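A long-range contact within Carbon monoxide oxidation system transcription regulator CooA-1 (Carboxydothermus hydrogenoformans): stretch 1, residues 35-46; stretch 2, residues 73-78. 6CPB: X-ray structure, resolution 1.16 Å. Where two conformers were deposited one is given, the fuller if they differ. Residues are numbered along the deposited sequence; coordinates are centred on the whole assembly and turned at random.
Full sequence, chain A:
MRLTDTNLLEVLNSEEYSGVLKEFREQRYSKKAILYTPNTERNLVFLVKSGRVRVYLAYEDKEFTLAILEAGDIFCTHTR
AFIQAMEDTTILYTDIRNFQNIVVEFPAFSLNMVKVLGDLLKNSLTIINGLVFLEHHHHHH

Stretch 1, residues 35-46: LYTPNTERNLVF
Stretch 2, residues 73-78: DIFCTH

The most unusual feature of this contact is how the sheet is carried past its last regular strand residue: the hydroxyl of Thr77 takes over the work of a backbone carbonyl. With chi1 at 65° (p) and CA-to-CB pointing toward stretch 1, Thr77 OG1 accepts from Leu44 N at 2.9 Å (N-H...O angle 159°) and donates to Arg42 O at 2.7 Å. Because Thr77 N also donates to Leu44 O (2.9 Å, 158°), Leu44 is bonded through both its amide and its carbonyl to the same residue.

Beyond this point the pairing is classical. Strands 44-46 and 74-76 run antiparallel, their N-to-C directions 158° apart and their axes 4.6 Å apart at closest approach. Phe46 and Phe75 form a hydrogen-bonded pair: Phe46 N to Phe75 O and Phe75 N to Phe46 O are both 2.9 Å, at 162° and 164°, with CA atoms 5.5 Å apart. Val45 and Cys76 form the non-hydrogen-bonded pair, which draws their CA atoms in to 4.2 Å. CA-H...O contacts supplement the ladder, from Val45 CA to Phe75 O (3.4 Å) and from Ile74 CA to Phe46 O (3.3 Å). Residues 44-46 and 74-76 are extended, with phi between -159° and -113° and psi between 134° and 161°, except at Phe75, where psi is -166°.

Side chains follow this register. Val45 (chi1 171°, t) and Cys76 (chi1 53°, p) share one face, with Val45 CG2 4.1 Å from Cys76 CB; Val45 CG1 also meets CD1 of Ile74 (both chi angles t) at 3.6 Å. On the face bearing Phe46 and Phe75, chi1 of 71° (p) brings the end of Phe46 nearer stretch 2, placing its CZ 3.9 Å from Phe75 CB. Phe75, at chi1 -173° (t), leads its ring end away, and Phe46 CZ lies at the edge of that ring, near its plane.

Before strand 44-46, a type I turn from Thr37 to Thr40 is closed by Thr40 N to Thr37 O (3.1 Å) and braced by Thr37 N to Thr40 OG1 (3.1 Å, 179°). Preceding the turn, Tyr36 (chi1 -60°, m; chi2 -70°) offers a ring face to Thr77, whose CG2 lies 3.9 Å from the Tyr36 ring centroid and 21° off its normal, a CH-pi contact.

His78 has positive phi (60/30) and chi angles of -80° (m) and -133°. Its end comes nearer stretch 1, so that NE2 donates to Glu41 O at 2.6 Å and 168°, a short, nearly linear bond. Asn43 (chi1 -168°, t; chi2 -20°) covers one face of the imidazole, its CB 3.6 Å from the His78 ring centroid and 6° off the normal. Two waters complete the link: one accepts from His78 N (2.8 Å) and lies 2.8 Å from Thr40 O, within donating reach, while the other donates to Asn43 OD1 (2.7 Å) and Thr77 O (2.8 Å). In all, 595 Å² is buried, summed over both stretches.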

# COMPACT_ATOMS: atom_id res chain seq x y z
N LEU A 35 4.17 18.12 -8.17
CA LEU A 35 4.78 18.06 -6.84
C LEU A 35 6.07 17.25 -6.86
O LEU A 35 7.10 17.71 -6.35
CB LEU A 35 3.82 17.44 -5.82
CG LEU A 35 2.71 18.31 -5.27
CD1 LEU A 35 1.65 18.64 -6.31
CD2 LEU A 35 2.07 17.62 -4.09
N TYR A 36 6.01 16.04 -7.39
CA TYR A 36 7.14 15.12 -7.37
C TYR A 36 7.03 14.21 -8.59
O TYR A 36 5.96 14.08 -9.20
CB TYR A 36 7.17 14.24 -6.11
CG TYR A 36 7.27 15.02 -4.82
CD1 TYR A 36 8.44 15.69 -4.47
CD2 TYR A 36 6.20 15.09 -3.93
CE1 TYR A 36 8.53 16.41 -3.30
CE2 TYR A 36 6.29 15.81 -2.75
CZ TYR A 36 7.45 16.46 -2.44
OH TYR A 36 7.53 17.17 -1.26
N THR A 37 8.14 13.55 -8.92
CA THR A 37 8.21 12.65 -10.07
C THR A 37 8.87 11.36 -9.64
O THR A 37 9.43 11.26 -8.54
CB THR A 37 9.02 13.27 -11.22
OG1 THR A 37 10.39 13.36 -10.83
CG2 THR A 37 8.49 14.62 -11.63
N PRO A 38 8.88 10.36 -10.52
CA PRO A 38 9.57 9.11 -10.18
C PRO A 38 11.05 9.31 -9.89
O PRO A 38 11.63 8.50 -9.16
CB PRO A 38 9.35 8.24 -11.42
CG PRO A 38 8.00 8.69 -11.91
CD PRO A 38 8.04 10.19 -11.72
N ASN A 39 11.65 10.36 -10.42
CA ASN A 39 13.08 10.61 -10.25
C ASN A 39 13.40 11.43 -9.01
O ASN A 39 14.59 11.65 -8.74
CB ASN A 39 13.64 11.37 -11.46
CG ASN A 39 13.87 10.50 -12.66
OD1 ASN A 39 13.29 9.43 -12.81
ND2 ASN A 39 14.71 10.98 -13.57
N THR A 40 12.41 11.92 -8.27
CA THR A 40 12.70 12.68 -7.06
C THR A 40 13.63 11.87 -6.16
O THR A 40 13.30 10.76 -5.74
CB THR A 40 11.38 13.01 -6.35
OG1 THR A 40 10.62 13.91 -7.17
CG2 THR A 40 11.65 13.64 -4.97
N GLU A 41 14.80 12.43 -5.87
CA GLU A 41 15.82 11.67 -5.15
C GLU A 41 15.47 11.52 -3.68
O GLU A 41 15.68 10.45 -3.09
CB GLU A 41 17.18 12.32 -5.32
CG GLU A 41 17.85 12.03 -6.65
CD GLU A 41 19.32 12.43 -6.66
OE1 GLU A 41 19.80 12.95 -5.63
OE2 GLU A 41 19.99 12.22 -7.69
N ARG A 42 14.99 12.58 -3.05
CA ARG A 42 14.69 12.52 -1.63
C ARG A 42 13.53 11.57 -1.38
O ARG A 42 12.50 11.64 -2.08
CB ARG A 42 14.40 13.91 -1.09
CG ARG A 42 15.63 14.81 -1.04
CD ARG A 42 15.90 15.31 0.36
NE ARG A 42 16.06 14.20 1.30
CZ ARG A 42 16.22 14.34 2.61
NH1 ARG A 42 16.35 13.27 3.38
NH2 ARG A 42 16.24 15.55 3.16
N ASN A 43 13.69 10.71 -0.39
CA ASN A 43 12.67 9.75 0.02
C ASN A 43 11.85 10.42 1.12
O ASN A 43 12.32 10.58 2.26
CB ASN A 43 13.31 8.46 0.50
CG ASN A 43 12.31 7.35 0.65
OD1 ASN A 43 11.12 7.61 0.76
ND2 ASN A 43 12.78 6.11 0.63
N LEU A 44 10.65 10.85 0.77
CA LEU A 44 9.84 11.71 1.62
C LEU A 44 8.43 11.16 1.72
O LEU A 44 7.94 10.48 0.81
CB LEU A 44 9.73 13.12 0.99
CG LEU A 44 10.96 13.87 0.53
CD1 LEU A 44 10.49 15.04 -0.32
CD2 LEU A 44 11.77 14.34 1.73
N VAL A 45 7.77 11.51 2.82
CA VAL A 45 6.35 11.27 3.02
C VAL A 45 5.67 12.62 3.05
O VAL A 45 6.17 13.55 3.69
CB VAL A 45 6.13 10.51 4.34
CG1 VAL A 45 4.67 10.43 4.70
CG2 VAL A 45 6.76 9.13 4.24
N PHE A 46 4.55 12.75 2.34
CA PHE A 46 3.82 14.01 2.31
C PHE A 46 2.34 13.79 2.56
O PHE A 46 1.76 12.79 2.12
CB PHE A 46 4.05 14.79 1.01
CG PHE A 46 3.38 14.18 -0.19
CD1 PHE A 46 4.03 13.22 -0.94
CD2 PHE A 46 2.10 14.57 -0.56
CE1 PHE A 46 3.40 12.65 -2.05
CE2 PHE A 46 1.47 14.02 -1.65
CZ PHE A 46 2.11 13.06 -2.40
N ASP A 73 -5.15 12.95 3.02
CA ASP A 73 -4.49 11.74 2.54
C ASP A 73 -2.98 11.93 2.50
O ASP A 73 -2.47 13.03 2.28
CB ASP A 73 -4.96 11.36 1.13
CG ASP A 73 -6.35 10.74 1.10
OD1 ASP A 73 -6.74 10.05 2.06
OD2 ASP A 73 -7.03 10.90 0.06
N ILE A 74 -2.27 10.82 2.68
CA ILE A 74 -0.81 10.80 2.76
C ILE A 74 -0.24 9.85 1.72
O ILE A 74 -0.86 8.84 1.36
CB ILE A 74 -0.41 10.39 4.21
CG1 ILE A 74 1.02 10.81 4.57
CG2 ILE A 74 -0.60 8.92 4.45
CD1 ILE A 74 1.31 10.71 6.05
N PHE A 75 0.95 10.17 1.22
CA PHE A 75 1.64 9.35 0.22
C PHE A 75 3.14 9.62 0.35
O PHE A 75 3.59 10.18 1.35
CB PHE A 75 1.00 9.57 -1.16
CG PHE A 75 1.51 8.65 -2.26
CD1 PHE A 75 1.65 7.28 -2.07
CD2 PHE A 75 1.87 9.18 -3.49
CE1 PHE A 75 2.14 6.47 -3.08
CE2 PHE A 75 2.34 8.37 -4.50
CZ PHE A 75 2.47 7.01 -4.30
N CYS A 76 3.93 9.20 -0.64
CA CYS A 76 5.37 9.26 -0.50
C CYS A 76 6.02 9.23 -1.87
O CYS A 76 5.42 8.82 -2.87
CB CYS A 76 5.87 8.09 0.33
SG CYS A 76 5.28 6.48 -0.28
N THR A 77 7.28 9.67 -1.90
CA THR A 77 8.10 9.54 -3.09
C THR A 77 8.74 8.15 -3.09
O THR A 77 8.40 7.28 -2.28
CB THR A 77 9.13 10.66 -3.16
OG1 THR A 77 10.03 10.50 -2.05
CG2 THR A 77 8.48 12.02 -3.12
N HIS A 78 9.67 7.90 -4.01
CA HIS A 78 10.30 6.59 -4.15
C HIS A 78 9.29 5.49 -4.46
O HIS A 78 9.47 4.33 -4.10
CB HIS A 78 11.17 6.24 -2.94
CG HIS A 78 12.51 6.90 -2.96
ND1 HIS A 78 13.67 6.21 -2.70
CD2 HIS A 78 12.87 8.18 -3.20
CE1 HIS A 78 14.70 7.04 -2.78
NE2 HIS A 78 14.24 8.24 -3.09
O HOH W 1 10.86 9.45 -6.07
O HOH W 2 8.88 6.21 0.26